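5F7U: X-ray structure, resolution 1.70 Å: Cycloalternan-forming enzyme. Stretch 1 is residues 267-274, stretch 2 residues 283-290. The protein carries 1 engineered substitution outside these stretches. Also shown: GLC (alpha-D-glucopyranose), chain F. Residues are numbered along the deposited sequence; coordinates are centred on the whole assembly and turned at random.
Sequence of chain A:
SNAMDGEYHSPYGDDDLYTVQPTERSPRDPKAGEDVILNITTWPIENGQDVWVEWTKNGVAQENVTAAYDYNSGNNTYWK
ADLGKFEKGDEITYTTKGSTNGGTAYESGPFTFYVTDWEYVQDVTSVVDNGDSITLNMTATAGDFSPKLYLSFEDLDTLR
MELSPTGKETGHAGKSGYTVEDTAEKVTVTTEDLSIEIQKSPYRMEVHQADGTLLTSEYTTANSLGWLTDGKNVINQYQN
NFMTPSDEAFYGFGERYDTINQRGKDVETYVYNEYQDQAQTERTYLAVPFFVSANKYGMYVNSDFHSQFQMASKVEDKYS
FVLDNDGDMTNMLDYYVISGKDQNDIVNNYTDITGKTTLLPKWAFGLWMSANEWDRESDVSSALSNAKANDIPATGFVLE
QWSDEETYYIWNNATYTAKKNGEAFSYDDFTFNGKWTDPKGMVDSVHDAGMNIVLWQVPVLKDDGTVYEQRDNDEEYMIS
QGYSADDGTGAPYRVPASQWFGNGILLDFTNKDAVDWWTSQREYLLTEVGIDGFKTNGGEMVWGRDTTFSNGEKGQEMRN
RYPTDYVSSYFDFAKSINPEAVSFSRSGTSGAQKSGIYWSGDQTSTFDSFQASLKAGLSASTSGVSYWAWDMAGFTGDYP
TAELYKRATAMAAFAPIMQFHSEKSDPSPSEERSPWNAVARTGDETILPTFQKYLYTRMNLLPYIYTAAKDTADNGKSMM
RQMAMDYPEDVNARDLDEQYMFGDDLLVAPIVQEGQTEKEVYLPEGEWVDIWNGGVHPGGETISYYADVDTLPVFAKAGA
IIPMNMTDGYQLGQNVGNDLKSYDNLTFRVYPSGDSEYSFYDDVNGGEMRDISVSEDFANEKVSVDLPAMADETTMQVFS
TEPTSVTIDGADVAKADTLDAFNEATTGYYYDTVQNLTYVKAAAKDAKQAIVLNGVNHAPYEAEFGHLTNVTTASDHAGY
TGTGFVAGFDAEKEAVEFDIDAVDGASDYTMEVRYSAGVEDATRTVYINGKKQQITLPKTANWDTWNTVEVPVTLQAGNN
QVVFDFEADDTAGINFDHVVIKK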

# COMPACT_ATOMS: atom_id res chain seq x y z
N VAL A 267 -6.92 8.15 15.21
CA VAL A 267 -5.83 8.00 14.24
C VAL A 267 -5.08 9.32 14.13
O VAL A 267 -5.68 10.35 13.82
N GLU A 268 -3.77 9.28 14.37
CA GLU A 268 -2.95 10.50 14.31
C GLU A 268 -2.29 10.59 12.94
O GLU A 268 -1.60 9.65 12.53
N THR A 269 -2.49 11.72 12.27
CA THR A 269 -1.79 12.00 11.03
C THR A 269 -0.47 12.66 11.41
O THR A 269 -0.36 13.88 11.54
N TYR A 270 0.53 11.82 11.63
CA TYR A 270 1.79 12.29 12.22
C TYR A 270 2.86 11.30 11.83
O TYR A 270 2.85 10.14 12.28
N VAL A 271 3.82 11.74 11.02
CA VAL A 271 4.91 10.85 10.63
C VAL A 271 5.85 10.63 11.82
O VAL A 271 6.14 11.56 12.59
N TYR A 272 6.31 9.39 11.97
CA TYR A 272 7.18 9.07 13.10
C TYR A 272 8.04 7.88 12.77
O TYR A 272 7.60 6.96 12.08
N ASN A 273 9.29 7.92 13.23
CA ASN A 273 10.19 6.78 13.09
C ASN A 273 10.09 5.87 14.34
O ASN A 273 10.78 6.11 15.35
N GLU A 274 9.22 4.85 14.26
CA GLU A 274 9.01 3.90 15.37
C GLU A 274 9.58 2.54 14.99
O GLU A 274 9.08 1.90 14.07
N ARG A 283 1.81 3.69 15.50
CA ARG A 283 2.59 4.75 14.85
C ARG A 283 2.93 4.35 13.41
O ARG A 283 2.74 3.20 13.02
N THR A 284 3.40 5.32 12.63
CA THR A 284 3.74 5.08 11.24
C THR A 284 4.70 6.13 10.67
O THR A 284 4.71 7.29 11.12
N TYR A 285 5.46 5.68 9.68
CA TYR A 285 6.37 6.55 8.94
C TYR A 285 5.64 7.34 7.87
O TYR A 285 6.16 8.32 7.36
N LEU A 286 4.45 6.88 7.50
CA LEU A 286 3.79 7.40 6.29
C LEU A 286 2.32 7.61 6.65
O LEU A 286 1.55 6.66 6.72
N ALA A 287 1.97 8.87 6.91
CA ALA A 287 0.66 9.23 7.47
C ALA A 287 -0.03 10.15 6.49
O ALA A 287 0.55 11.15 6.07
N VAL A 288 -1.27 9.83 6.15
CA VAL A 288 -1.99 10.55 5.09
C VAL A 288 -3.38 10.87 5.62
O VAL A 288 -4.05 9.97 6.09
N PRO A 289 -3.83 12.14 5.56
CA PRO A 289 -5.16 12.47 6.11
C PRO A 289 -6.29 12.20 5.09
O PRO A 289 -7.02 13.11 4.71
N PHE A 290 -6.37 10.95 4.64
CA PHE A 290 -7.34 10.51 3.65
C PHE A 290 -7.81 9.15 4.10
O PHE A 290 -7.00 8.28 4.40

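Y285, R283 and T269 anchor the packing between these two stretches, which run past each other with T269 opposite A287 and V271 opposite Y285.

Y285 has the largest area covered. Its CA-to-CB bond points away from stretch 1 overall, but chi1 is m (-50°) and the end of the ring comes back nearer. The ring edge lies by the side chain of N273. At its tip, OH is 3.3 Å from E274 O. The CA also approaches stretch 1, in a CA-H...O contact of 3.4 Å from Y285 CA to Y272 O.

R283 points toward stretch 1. Its chi1 is m, and chi2 and chi3 are both t, so the chain is extended. This reach brings the guanidinium to E274, whose side chain also points toward its partner, with chi1 t and chi2 p. R283 NH1 donates to E274 OE1 at 3.0 Å, a hydrogen bond within a salt bridge. The carboxylate oxygen lies at the guanidinium edge, near its plane. Y272, chi1 t, lies alongside. Its CE2 is 3.6 Å from R283 NH1. R283 CZ is 5.1 Å from the Y272 ring centroid, so any cation-pi attraction is weak at most. Beside this cluster, the backbone Y272 N donates to T284 O at 2.8 Å.

T269 points toward stretch 2 with chi1 m. Its CG2 packs 3.7 Å from P289 N and 4.1 Å from A287 CB. A287 also points inward, and its CB lies 3.4 Å from Y270 N. V271, chi1 m, adds an apolar contact, CG1 to A287 CB at 4.3 Å.

Two waters bridge the stretches. Water 1 lies 2.8 Å from T269 OG1 and donates to V288 O at 3.0 Å. Water 2 donates to Y270 O at 2.8 Å and accepts from T284 N at 3.1 Å. T284 points away, and its OG1 accepts from L286 N at 3.1 Å.

The glucose lies beside N273.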

# COMPACT_ATOMS: atom_id res chain seq x y z
CB VAL A 267 -6.37 7.60 12.85
CG1 VAL A 267 -5.22 7.32 11.91
CG2 VAL A 267 -7.28 6.37 12.95
CB GLU A 268 -1.83 10.44 15.36
CG GLU A 268 -2.28 10.16 16.78
CD GLU A 268 -3.25 11.19 17.35
OE1 GLU A 268 -3.33 12.35 16.89
OE2 GLU A 268 -3.94 10.83 18.33
CB THR A 269 -2.61 12.90 10.09
OG1 THR A 269 -3.96 12.41 10.02
CG2 THR A 269 -1.99 12.88 8.67
CB TYR A 270 1.64 12.30 13.75
CG TYR A 270 2.79 12.94 14.49
CD1 TYR A 270 2.90 14.35 14.57
CD2 TYR A 270 3.71 12.16 15.20
CE1 TYR A 270 3.93 14.95 15.29
CE2 TYR A 270 4.74 12.74 15.92
CZ TYR A 270 4.85 14.13 15.96
OH TYR A 270 5.87 14.69 16.70
CB VAL A 271 5.71 11.37 9.40
CG1 VAL A 271 4.78 11.51 8.18
CG2 VAL A 271 6.47 12.66 9.69
CB TYR A 272 6.34 8.83 14.37
CG TYR A 272 7.14 8.90 15.64
CD1 TYR A 272 7.39 10.12 16.28
CD2 TYR A 272 7.64 7.74 16.20
CE1 TYR A 272 8.13 10.16 17.47
CE2 TYR A 272 8.39 7.76 17.35
CZ TYR A 272 8.63 8.96 17.98
OH TYR A 272 9.38 8.88 19.14
CB ASN A 273 11.65 7.26 12.83
CG ASN A 273 12.66 6.10 12.87
OD1 ASN A 273 12.27 4.95 12.74
ND2 ASN A 273 13.94 6.41 13.07
CB GLU A 274 7.51 3.74 15.72
CG GLU A 274 7.25 2.84 16.95
CD GLU A 274 7.81 3.43 18.25
OE1 GLU A 274 8.01 4.66 18.33
OE2 GLU A 274 8.08 2.66 19.20
CB ARG A 283 3.83 5.09 15.66
CG ARG A 283 3.46 5.64 17.04
CD ARG A 283 4.67 5.84 17.90
NE ARG A 283 4.25 6.18 19.26
CZ ARG A 283 5.07 6.47 20.25
NH1 ARG A 283 6.41 6.45 20.06
NH2 ARG A 283 4.56 6.76 21.46
CB THR A 284 2.51 5.00 10.33
OG1 THR A 284 2.93 4.65 8.99
CG2 THR A 284 1.69 6.33 10.29
CB TYR A 285 7.38 5.70 8.18
CG TYR A 285 8.10 4.63 8.97
CD1 TYR A 285 9.27 4.93 9.69
CD2 TYR A 285 7.64 3.28 8.93
CE1 TYR A 285 9.96 3.94 10.37
CE2 TYR A 285 8.33 2.29 9.61
CZ TYR A 285 9.47 2.63 10.33
OH TYR A 285 10.13 1.65 10.98
CB LEU A 286 3.98 6.40 5.13
CG LEU A 286 3.83 6.93 3.69
CD1 LEU A 286 4.16 5.77 2.74
CD2 LEU A 286 2.43 7.45 3.43
CB ALA A 287 0.83 9.94 8.80
CB VAL A 288 -2.12 9.67 3.82
CG1 VAL A 288 -2.94 10.40 2.76
CG2 VAL A 288 -0.74 9.25 3.28
CB PRO A 289 -5.02 13.97 6.43
CG PRO A 289 -4.09 14.47 5.33
CD PRO A 289 -3.11 13.34 5.08
CB PHE A 290 -6.66 10.39 2.28
CG PHE A 290 -7.50 9.70 1.22
CD1 PHE A 290 -8.80 10.14 0.88
CD2 PHE A 290 -6.94 8.64 0.49
CE1 PHE A 290 -9.54 9.50 -0.12
CE2 PHE A 290 -7.68 8.00 -0.52
CZ PHE A 290 -8.97 8.43 -0.83
C1 GLC F . 17.56 2.90 14.16
C2 GLC F . 17.06 3.97 13.18
C3 GLC F . 16.47 3.35 11.91
C4 GLC F . 17.51 2.46 11.21
C5 GLC F . 18.00 1.42 12.25
C6 GLC F . 19.12 0.52 11.73
O1 GLC F . 16.45 2.21 14.75
O2 GLC F . 16.06 4.76 13.83
O3 GLC F . 15.99 4.38 11.05
O4 GLC F . 16.94 1.75 10.08
O5 GLC F . 18.44 1.97 13.51
O6 GLC F . 18.47 -0.73 11.50
O HOH W 1 -3.97 9.80 9.04
O HOH W 2 2.92 7.99 14.04